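Local coordinates for Azi13 (Streptomyces sahachiroi, PDB 5HMB), which probably acts as a hotdog-fold thioesterase of the PaaI family, cleaving aromatic acyl thioesters such as naphthoyl thioesters in azinomycin biosynthesis, at residues E23-D28 with A60-D65; A32-R37 with G49-A54; A54-V59 with N79-F84; R66-G69 with T73-G76. All coordinates share one frame; numbering follows the deposited sequence.

Contact 1 of 4, residues E23-D28 with A60-D65; sequences ERIDPD and ASAAAD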
# COMPACT_ATOMS: atom_id res chain seq x y z
N GLU A 23 -24.57 -10.71 4.30
CA GLU A 23 -25.38 -10.83 5.50
C GLU A 23 -25.81 -9.47 6.02
O GLU A 23 -26.87 -9.36 6.65
CB GLU A 23 -24.59 -11.58 6.58
CG GLU A 23 -25.36 -11.92 7.86
CD GLU A 23 -26.47 -12.94 7.63
OE1 GLU A 23 -27.42 -12.98 8.44
OE2 GLU A 23 -26.39 -13.70 6.63
N ARG A 24 -25.02 -8.43 5.77
CA ARG A 24 -25.33 -7.12 6.30
C ARG A 24 -24.66 -6.07 5.43
O ARG A 24 -23.50 -6.24 5.04
CB ARG A 24 -24.86 -6.99 7.76
CG ARG A 24 -25.02 -5.61 8.34
CD ARG A 24 -24.20 -5.45 9.61
NE ARG A 24 -24.70 -6.25 10.72
CZ ARG A 24 -25.70 -5.88 11.52
NH1 ARG A 24 -26.09 -6.67 12.51
NH2 ARG A 24 -26.32 -4.72 11.31
N ILE A 25 -25.40 -5.02 5.10
CA ILE A 25 -24.84 -3.87 4.39
C ILE A 25 -25.39 -2.60 5.03
O ILE A 25 -26.42 -2.07 4.60
CB ILE A 25 -25.17 -3.87 2.88
CG1 ILE A 25 -24.76 -5.18 2.23
CG2 ILE A 25 -24.47 -2.68 2.19
CD1 ILE A 25 -24.94 -5.19 0.73
N ASP A 26 -24.72 -2.13 6.06
CA ASP A 26 -25.12 -0.92 6.76
C ASP A 26 -24.19 0.22 6.39
O ASP A 26 -23.12 0.01 5.81
CB ASP A 26 -25.09 -1.17 8.27
CG ASP A 26 -25.95 -2.35 8.67
OD1 ASP A 26 -26.81 -2.76 7.85
OD2 ASP A 26 -25.77 -2.87 9.80
N PRO A 27 -24.58 1.47 6.69
CA PRO A 27 -23.66 2.60 6.45
C PRO A 27 -22.36 2.52 7.25
O PRO A 27 -21.46 3.33 7.01
CB PRO A 27 -24.49 3.82 6.86
CG PRO A 27 -25.91 3.36 6.82
CD PRO A 27 -25.88 1.92 7.19
N ASP A 28 -22.24 1.57 8.17
CA ASP A 28 -21.07 1.51 9.02
C ASP A 28 -20.41 0.12 9.06
O ASP A 28 -19.45 -0.07 9.81
CB ASP A 28 -21.45 1.94 10.44
CG ASP A 28 -22.47 1.03 11.07
OD1 ASP A 28 -23.10 0.24 10.33
OD2 ASP A 28 -22.65 1.09 12.31
N ALA A 60 -16.04 -3.73 0.71
CA ALA A 60 -15.86 -2.32 1.06
C ALA A 60 -16.74 -1.42 0.18
O ALA A 60 -17.35 -0.47 0.68
CB ALA A 60 -14.39 -1.94 0.95
N SER A 61 -16.82 -1.70 -1.13
CA SER A 61 -17.63 -0.85 -2.01
C SER A 61 -19.10 -0.89 -1.61
O SER A 61 -19.79 0.14 -1.67
CB SER A 61 -17.50 -1.28 -3.47
OG SER A 61 -16.30 -0.82 -4.06
N ALA A 62 -19.59 -2.07 -1.24
CA ALA A 62 -20.97 -2.18 -0.77
C ALA A 62 -21.21 -1.27 0.42
O ALA A 62 -22.21 -0.56 0.48
CB ALA A 62 -21.30 -3.63 -0.40
N ALA A 63 -20.28 -1.28 1.38
CA ALA A 63 -20.46 -0.45 2.57
C ALA A 63 -20.35 1.03 2.22
O ALA A 63 -21.15 1.84 2.70
CB ALA A 63 -19.44 -0.82 3.64
N ALA A 64 -19.36 1.39 1.39
CA ALA A 64 -19.16 2.79 1.02
C ALA A 64 -20.38 3.35 0.30
O ALA A 64 -20.80 4.48 0.55
CB ALA A 64 -17.93 2.94 0.13
N ASP A 65 -20.92 2.57 -0.64
CA ASP A 65 -22.12 2.95 -1.37
C ASP A 65 -23.28 3.19 -0.42
O ASP A 65 -23.97 4.22 -0.49
CB ASP A 65 -22.45 1.86 -2.38
CG ASP A 65 -23.08 2.39 -3.63
OD1 ASP A 65 -22.60 3.42 -4.15
OD2 ASP A 65 -24.06 1.77 -4.10
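Ile25 of the strand 24-26 meets Ala62 on one turn of the long helix, and the evidence is of two kinds, apolar packing and methyl-to-backbone contact. The apolar part is the approach of Ile25 CD1 to Ala62 CB at 4.1 Å, the small methyl of Ala62 pointing toward the strand while the side chain of Ile25 leaves the backbone alongside the helix. The second part belongs to the other branch. With CG2 anti to the backbone N, the Ile25 side chain sends this methyl over the helix backbone, where CG2 lies 3.5 Å from Ala62 O. Two branches of one residue thus straddle Ala62, one on its side chain and one on its carbonyl.

This is the packing of the hotdog fold, in which a curled antiparallel sheet wraps a central helix. Here the axes of strand 24-26 and helix segment 60-65 come within 7.4 Å of each other at an angle of 39°, and alanines on the helix allow the approach: CA of Ile25 and CA of Ala63 are 5.8 Å apart. The backbones also come near at Asp26 O and Ala63 O, 4.1 Å apart.

At the start of segment 23-28, Glu23 and Arg24 both face Val31 in a classic beta bulge. On the sheet side Ala63 packs against Trp110 and Ala30, and Ile25 is flanked along the helix by Arg66.

Contact 2 of 4, residues A32-R37 with G49-A54; sequences AYWSVR and GGVHCA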
# COMPACT_ATOMS: atom_id res chain seq x y z
N ALA A 32 -20.05 -10.29 4.37
CA ALA A 32 -20.40 -11.26 3.34
C ALA A 32 -19.71 -12.59 3.61
O ALA A 32 -18.59 -12.63 4.12
CB ALA A 32 -20.03 -10.77 1.94
N TYR A 33 -20.40 -13.67 3.27
CA TYR A 33 -19.87 -15.02 3.36
C TYR A 33 -19.56 -15.52 1.96
O TYR A 33 -20.20 -15.11 0.99
CB TYR A 33 -20.86 -15.98 4.04
CG TYR A 33 -21.32 -15.54 5.41
CD1 TYR A 33 -20.47 -15.63 6.51
CD2 TYR A 33 -22.60 -15.05 5.61
CE1 TYR A 33 -20.88 -15.24 7.77
CE2 TYR A 33 -23.03 -14.65 6.88
CZ TYR A 33 -22.16 -14.75 7.95
OH TYR A 33 -22.56 -14.36 9.21
N TRP A 34 -18.58 -16.40 1.87
CA TRP A 34 -18.20 -17.01 0.60
C TRP A 34 -17.28 -18.19 0.91
O TRP A 34 -16.89 -18.42 2.06
CB TRP A 34 -17.52 -16.00 -0.32
CG TRP A 34 -16.30 -15.35 0.26
CD1 TRP A 34 -16.25 -14.49 1.32
CD2 TRP A 34 -14.95 -15.50 -0.20
NE1 TRP A 34 -14.95 -14.09 1.55
CE2 TRP A 34 -14.13 -14.71 0.63
CE3 TRP A 34 -14.35 -16.23 -1.23
CZ2 TRP A 34 -12.75 -14.61 0.45
CZ3 TRP A 34 -12.99 -16.13 -1.41
CH2 TRP A 34 -12.20 -15.32 -0.58
N SER A 35 -16.92 -18.92 -0.14
CA SER A 35 -16.13 -20.13 0.01
C SER A 35 -15.12 -20.24 -1.11
O SER A 35 -15.36 -19.78 -2.22
CB SER A 35 -17.02 -21.38 0.01
OG SER A 35 -16.21 -22.54 -0.05
N VAL A 36 -13.98 -20.87 -0.80
CA VAL A 36 -13.02 -21.22 -1.84
C VAL A 36 -13.62 -22.29 -2.74
O VAL A 36 -14.29 -23.22 -2.27
CB VAL A 36 -11.70 -21.71 -1.20
CG1 VAL A 36 -10.62 -21.78 -2.24
CG2 VAL A 36 -11.29 -20.79 -0.05
N ARG A 37 -13.40 -22.16 -4.04
CA ARG A 37 -13.95 -23.09 -5.02
C ARG A 37 -12.86 -23.51 -5.98
O ARG A 37 -11.84 -22.84 -6.11
CB ARG A 37 -15.12 -22.49 -5.82
CG ARG A 37 -16.33 -22.10 -5.01
CD ARG A 37 -17.50 -21.70 -5.94
NE ARG A 37 -17.05 -20.99 -7.14
CZ ARG A 37 -17.32 -19.72 -7.40
NH1 ARG A 37 -18.05 -19.00 -6.56
NH2 ARG A 37 -16.87 -19.16 -8.52
N GLY A 49 -4.82 -15.14 -5.40
CA GLY A 49 -4.76 -13.95 -4.57
C GLY A 49 -5.69 -12.85 -5.04
O GLY A 49 -6.23 -12.11 -4.23
N GLY A 50 -5.88 -12.72 -6.36
CA GLY A 50 -6.81 -11.73 -6.88
C GLY A 50 -8.21 -11.91 -6.34
O GLY A 50 -8.94 -10.93 -6.18
N VAL A 51 -8.61 -13.15 -6.02
CA VAL A 51 -9.94 -13.34 -5.45
C VAL A 51 -10.06 -12.63 -4.11
O VAL A 51 -11.07 -11.98 -3.83
CB VAL A 51 -10.27 -14.84 -5.32
CG1 VAL A 51 -11.67 -15.00 -4.74
CG2 VAL A 51 -10.17 -15.52 -6.69
N HIS A 52 -9.02 -12.72 -3.27
CA HIS A 52 -9.02 -11.98 -2.01
C HIS A 52 -9.18 -10.49 -2.25
O HIS A 52 -9.97 -9.82 -1.56
CB HIS A 52 -7.72 -12.25 -1.23
CG HIS A 52 -7.76 -13.50 -0.41
ND1 HIS A 52 -8.83 -13.81 0.40
CD2 HIS A 52 -6.88 -14.52 -0.29
CE1 HIS A 52 -8.59 -14.97 0.99
NE2 HIS A 52 -7.42 -15.42 0.59
N CYS A 53 -8.43 -9.93 -3.20
CA CYS A 53 -8.54 -8.50 -3.50
C CYS A 53 -9.93 -8.14 -3.99
O CYS A 53 -10.49 -7.11 -3.60
CB CYS A 53 -7.53 -8.10 -4.57
SG CYS A 53 -5.79 -8.54 -4.17
N ALA A 54 -10.49 -8.97 -4.88
CA ALA A 54 -11.81 -8.70 -5.44
C ALA A 54 -12.89 -8.72 -4.36
O ALA A 54 -13.83 -7.92 -4.39
CB ALA A 54 -12.13 -9.72 -6.53
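The indole of Trp34 is turned with CG between its backbone N and carbonyl carbon (chi1 58°), a crowded rotamer that sends the six-membered ring toward Val51 and His52 on the helix. Val51 answers with CG1 anti to its backbone N, and this methyl lies 3.8 Å from Trp34 CZ3. The strand 32-35 and the helix 49-54 belong to the hotdog fold, and His48-Gly49-Gly50 lies at the N-terminal end of the helix, in keeping with the HGG motif of PaaI-type thioesterases.

His52 approaches from another direction. Its ND1 sits at the edge of the indole, near the ring plane, 3.8 Å from Trp34 CH2. The His52 and indole planes stand 81° apart with centroids separated by 5.8 Å, an oblique pair and no stack. All three residues that touch are buried, and the contact is one of shape: the far rim of the indole meets a methyl at CZ3 and an imidazole at CH2.

At its other end the ring is held by a hydrogen bond from Trp34 NE1 to Ser96 OG on the neighbouring strand; together these contacts probably restrict its rotation. Replacing Trp34 with an alanine would probably leave Val51 CG1 and the imidazole of His52 without their packing surface and Ser96 without its indole donor. On the helix side Val51 also packs on Tyr14 of the second subunit. The imidazole carbon touches the same rim atom, His52 CE1 lying 4.0 Å from Trp34 CH2.

Contact 3 of 4, residues A54-V59 with N79-F84; sequences AVVESV and NSTDFF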
# COMPACT_ATOMS: atom_id res chain seq x y z
N ALA A 54 -10.49 -8.97 -4.88
CA ALA A 54 -11.81 -8.70 -5.44
C ALA A 54 -12.89 -8.72 -4.36
O ALA A 54 -13.83 -7.92 -4.39
CB ALA A 54 -12.13 -9.72 -6.53
N VAL A 55 -12.80 -9.66 -3.41
CA VAL A 55 -13.76 -9.72 -2.31
C VAL A 55 -13.62 -8.50 -1.41
O VAL A 55 -14.61 -7.95 -0.91
CB VAL A 55 -13.57 -11.02 -1.51
CG1 VAL A 55 -14.29 -10.92 -0.16
CG2 VAL A 55 -14.05 -12.20 -2.32
N VAL A 56 -12.38 -8.11 -1.12
CA VAL A 56 -12.16 -6.90 -0.33
C VAL A 56 -12.76 -5.69 -1.04
O VAL A 56 -13.48 -4.88 -0.44
CB VAL A 56 -10.64 -6.74 -0.08
CG1 VAL A 56 -10.32 -5.34 0.39
CG2 VAL A 56 -10.16 -7.76 0.97
N GLU A 57 -12.50 -5.57 -2.34
CA GLU A 57 -13.09 -4.48 -3.12
C GLU A 57 -14.62 -4.52 -3.02
O GLU A 57 -15.26 -3.51 -2.70
CB GLU A 57 -12.61 -4.55 -4.57
CG GLU A 57 -12.95 -3.26 -5.37
CD GLU A 57 -12.07 -2.08 -4.97
OE1 GLU A 57 -10.93 -2.32 -4.52
OE2 GLU A 57 -12.51 -0.92 -5.09
N SER A 58 -15.21 -5.69 -3.26
CA SER A 58 -16.68 -5.83 -3.25
C SER A 58 -17.27 -5.45 -1.90
O SER A 58 -18.27 -4.72 -1.83
CB SER A 58 -17.09 -7.26 -3.59
OG SER A 58 -16.59 -7.72 -4.83
N VAL A 59 -16.72 -5.98 -0.80
CA VAL A 59 -17.36 -5.78 0.49
C VAL A 59 -17.21 -4.32 0.94
O VAL A 59 -18.15 -3.71 1.47
CB VAL A 59 -16.83 -6.77 1.54
CG1 VAL A 59 -17.55 -6.54 2.85
CG2 VAL A 59 -17.03 -8.22 1.09
N ASN A 79 -6.61 -0.30 -3.74
CA ASN A 79 -6.91 -1.52 -3.00
C ASN A 79 -5.58 -2.17 -2.64
O ASN A 79 -4.83 -2.59 -3.53
CB ASN A 79 -7.75 -2.45 -3.86
CG ASN A 79 -8.06 -3.76 -3.18
OD1 ASN A 79 -7.19 -4.41 -2.59
ND2 ASN A 79 -9.33 -4.17 -3.27
N SER A 80 -5.31 -2.27 -1.34
CA SER A 80 -4.09 -2.88 -0.83
C SER A 80 -4.48 -4.04 0.07
O SER A 80 -5.00 -3.83 1.17
CB SER A 80 -3.26 -1.86 -0.06
OG SER A 80 -1.93 -2.30 0.09
N THR A 81 -4.23 -5.27 -0.39
CA THR A 81 -4.65 -6.47 0.32
C THR A 81 -3.42 -7.31 0.65
O THR A 81 -2.57 -7.54 -0.21
CB THR A 81 -5.66 -7.27 -0.51
OG1 THR A 81 -6.87 -6.51 -0.69
CG2 THR A 81 -6.02 -8.60 0.15
N ASP A 82 -3.32 -7.71 1.92
CA ASP A 82 -2.33 -8.69 2.39
C ASP A 82 -2.97 -10.07 2.46
O ASP A 82 -4.12 -10.20 2.90
CB ASP A 82 -1.79 -8.33 3.78
CG ASP A 82 -0.93 -7.08 3.77
OD1 ASP A 82 -0.12 -6.93 2.84
OD2 ASP A 82 -1.05 -6.27 4.71
N PHE A 83 -2.24 -11.09 2.05
CA PHE A 83 -2.68 -12.48 2.17
C PHE A 83 -1.84 -13.11 3.27
O PHE A 83 -0.62 -13.20 3.14
CB PHE A 83 -2.52 -13.23 0.86
CG PHE A 83 -2.74 -12.39 -0.36
CD1 PHE A 83 -4.00 -11.87 -0.64
CD2 PHE A 83 -1.70 -12.13 -1.24
CE1 PHE A 83 -4.22 -11.08 -1.77
CE2 PHE A 83 -1.90 -11.34 -2.38
CZ PHE A 83 -3.17 -10.81 -2.64
N PHE A 84 -2.50 -13.53 4.37
CA PHE A 84 -1.80 -14.01 5.56
C PHE A 84 -1.73 -15.52 5.69
O PHE A 84 -0.85 -16.02 6.38
CB PHE A 84 -2.45 -13.46 6.83
CG PHE A 84 -2.26 -12.00 7.01
CD1 PHE A 84 -1.01 -11.48 7.28
CD2 PHE A 84 -3.33 -11.13 6.89
CE1 PHE A 84 -0.83 -10.13 7.43
CE2 PHE A 84 -3.15 -9.78 7.06
CZ PHE A 84 -1.90 -9.28 7.31
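The Glu57 carboxylate and the Asn79 amide cross obliquely, their planes 32° apart, and are joined by a hydrogen bond. Asn79 ND2 gives it to Glu57 OE1 at 2.7 Å with an N-H...O angle of 166°, the oxygen being engaged on its anti lone pair and lying almost in the amide plane. The amide oxygen is used too: Thr81 OG1 donates to Asn79 OD1 at 2.8 Å, in the carbonyl plane and on a lone pair. Asn79 ND2 also bonds to Cys53 O, so three partners fix the amide's flip. Thr81 O lies over one face of the Phe83 ring, 4.1 Å from its plane and offset toward the rim.

Asn79 reaches the helix because CG is anti to its backbone N (chi1 178°). Beside this polar pair Val56 and Thr81 point at each other tip to tip, Val56 CG1 being 3.8 Å from Thr81 OG1. Exchanging Asn79 for a leucine would probably leave Glu57 OE1 and Cys53 O without their donor and Thr81 OG1 without its acceptor.

The arrangement joins the central hotdog helix to strand 79-83, which pairs with its counterpart in the second subunit. Phe83 of that subunit packs on both Glu57 and Asn79. Hotdog thioesterases of this family commonly use an acid on this helix, and the grip of Asn79 on a buried carboxylate at the dimer interface is consistent with a second-shell residue orienting such a group.

Contact 4 of 4, residues R66-G69 with T73-G76; sequences RWLG and TVVG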
# COMPACT_ATOMS: atom_id res chain seq x y z
N ARG A 66 -23.51 2.24 0.50
CA ARG A 66 -24.59 2.35 1.46
C ARG A 66 -24.40 3.54 2.40
O ARG A 66 -25.38 4.13 2.86
CB ARG A 66 -24.71 1.04 2.25
CG ARG A 66 -25.82 1.00 3.31
CD ARG A 66 -27.22 1.18 2.71
NE ARG A 66 -28.25 1.18 3.75
CZ ARG A 66 -28.65 2.26 4.41
NH1 ARG A 66 -28.13 3.45 4.13
NH2 ARG A 66 -29.59 2.16 5.34
N TRP A 67 -23.15 3.92 2.69
CA TRP A 67 -22.93 5.10 3.52
C TRP A 67 -23.17 6.40 2.76
O TRP A 67 -23.64 7.39 3.33
CB TRP A 67 -21.52 5.09 4.11
CG TRP A 67 -21.24 6.31 4.97
CD1 TRP A 67 -21.53 6.47 6.30
CD2 TRP A 67 -20.64 7.55 4.54
NE1 TRP A 67 -21.14 7.72 6.72
CE2 TRP A 67 -20.59 8.40 5.66
CE3 TRP A 67 -20.14 8.01 3.32
CZ2 TRP A 67 -20.05 9.68 5.60
CZ3 TRP A 67 -19.60 9.27 3.26
CH2 TRP A 67 -19.58 10.10 4.39
N LEU A 68 -22.78 6.45 1.48
CA LEU A 68 -23.00 7.66 0.71
C LEU A 68 -24.47 7.83 0.36
O LEU A 68 -24.97 8.96 0.30
CB LEU A 68 -22.12 7.65 -0.55
CG LEU A 68 -21.93 8.99 -1.28
CD1 LEU A 68 -21.28 10.03 -0.35
CD2 LEU A 68 -21.10 8.82 -2.55
N GLY A 69 -25.19 6.72 0.16
CA GLY A 69 -26.62 6.80 -0.09
C GLY A 69 -26.93 7.59 -1.34
O GLY A 69 -26.15 7.64 -2.30
N THR A 73 -22.24 8.94 -5.85
CA THR A 73 -21.76 7.61 -6.17
C THR A 73 -20.28 7.47 -5.88
O THR A 73 -19.51 8.44 -5.99
CB THR A 73 -22.04 7.27 -7.64
OG1 THR A 73 -21.65 5.92 -7.88
CG2 THR A 73 -21.27 8.20 -8.56
N VAL A 74 -19.87 6.25 -5.50
CA VAL A 74 -18.49 5.96 -5.12
C VAL A 74 -17.77 5.22 -6.24
O VAL A 74 -18.35 4.39 -6.96
CB VAL A 74 -18.42 5.15 -3.81
CG1 VAL A 74 -19.40 5.71 -2.79
CG2 VAL A 74 -18.67 3.68 -4.06
N VAL A 75 -16.49 5.54 -6.39
CA VAL A 75 -15.63 4.97 -7.42
C VAL A 75 -14.36 4.48 -6.75
O VAL A 75 -13.73 5.23 -5.99
CB VAL A 75 -15.29 6.01 -8.52
CG1 VAL A 75 -14.92 7.32 -7.90
CG2 VAL A 75 -14.14 5.53 -9.40
N GLY A 76 -13.99 3.23 -7.01
CA GLY A 76 -12.76 2.70 -6.45
C GLY A 76 -11.57 3.54 -6.86
O GLY A 76 -11.47 4.01 -8.00
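Leu68 and Val74 slide past each other in opposite directions, each presenting the flank of its side chain to the other. Between these two side chains the nearest atoms are Leu68 CD2 and Val74 CG1, 3.6 Å apart, and Leu68 CB is 4.0 Å from the same Val74 CG1, so this one methyl touches the leucine at both CB and CD2. Leu68 gets there with CG anti to the backbone N (chi1 -164°), which extends the chain from the helix toward the strand. Its CD2 also rests over the backbone of the strand, 3.5 Å from Thr73 N, whereas the CB of Thr73 points away from the helix.

The two segments are only a short turn apart. Gly69 is the first residue to leave the helical conformation, with a positive phi of 60°, and the chain then comes back so that the CA atoms of Leu68 and Thr73 lie 7.0 Å apart. Gln108 of strand 107-115 packs on both Leu68 and Val74, and strand 121-133 covers Leu68 through Asn131 and Arg133.

Van der Waals packing is what links these segments. The leucine joins the last turn of the helix to the start of the strand that follows it, the helix-to-strand connection by which the hotdog fold leaves its central helix and returns to the curled sheet.

In the fold
From the N terminus, strand 21-26 is the first element these contacts use, and contact 1 closes the widest loop, from 23-28 to 60-65. Contact 2, joining 32-37 to 49-54, lies wholly within that span; its strand neighbours 21-26, and Glu23 packs on Tyr33. Contact 3 starts at Ala54, which it shares with contact 2, and ends at 79-84, so it crosses contact 1 in the sequence. Contact 4 is a short turn inside the loop of contact 3. All four use the one helix: contacts 2 and 4, 22 Å apart between centres, lie toward its two ends, while contacts 2 and 3 both reach the second subunit.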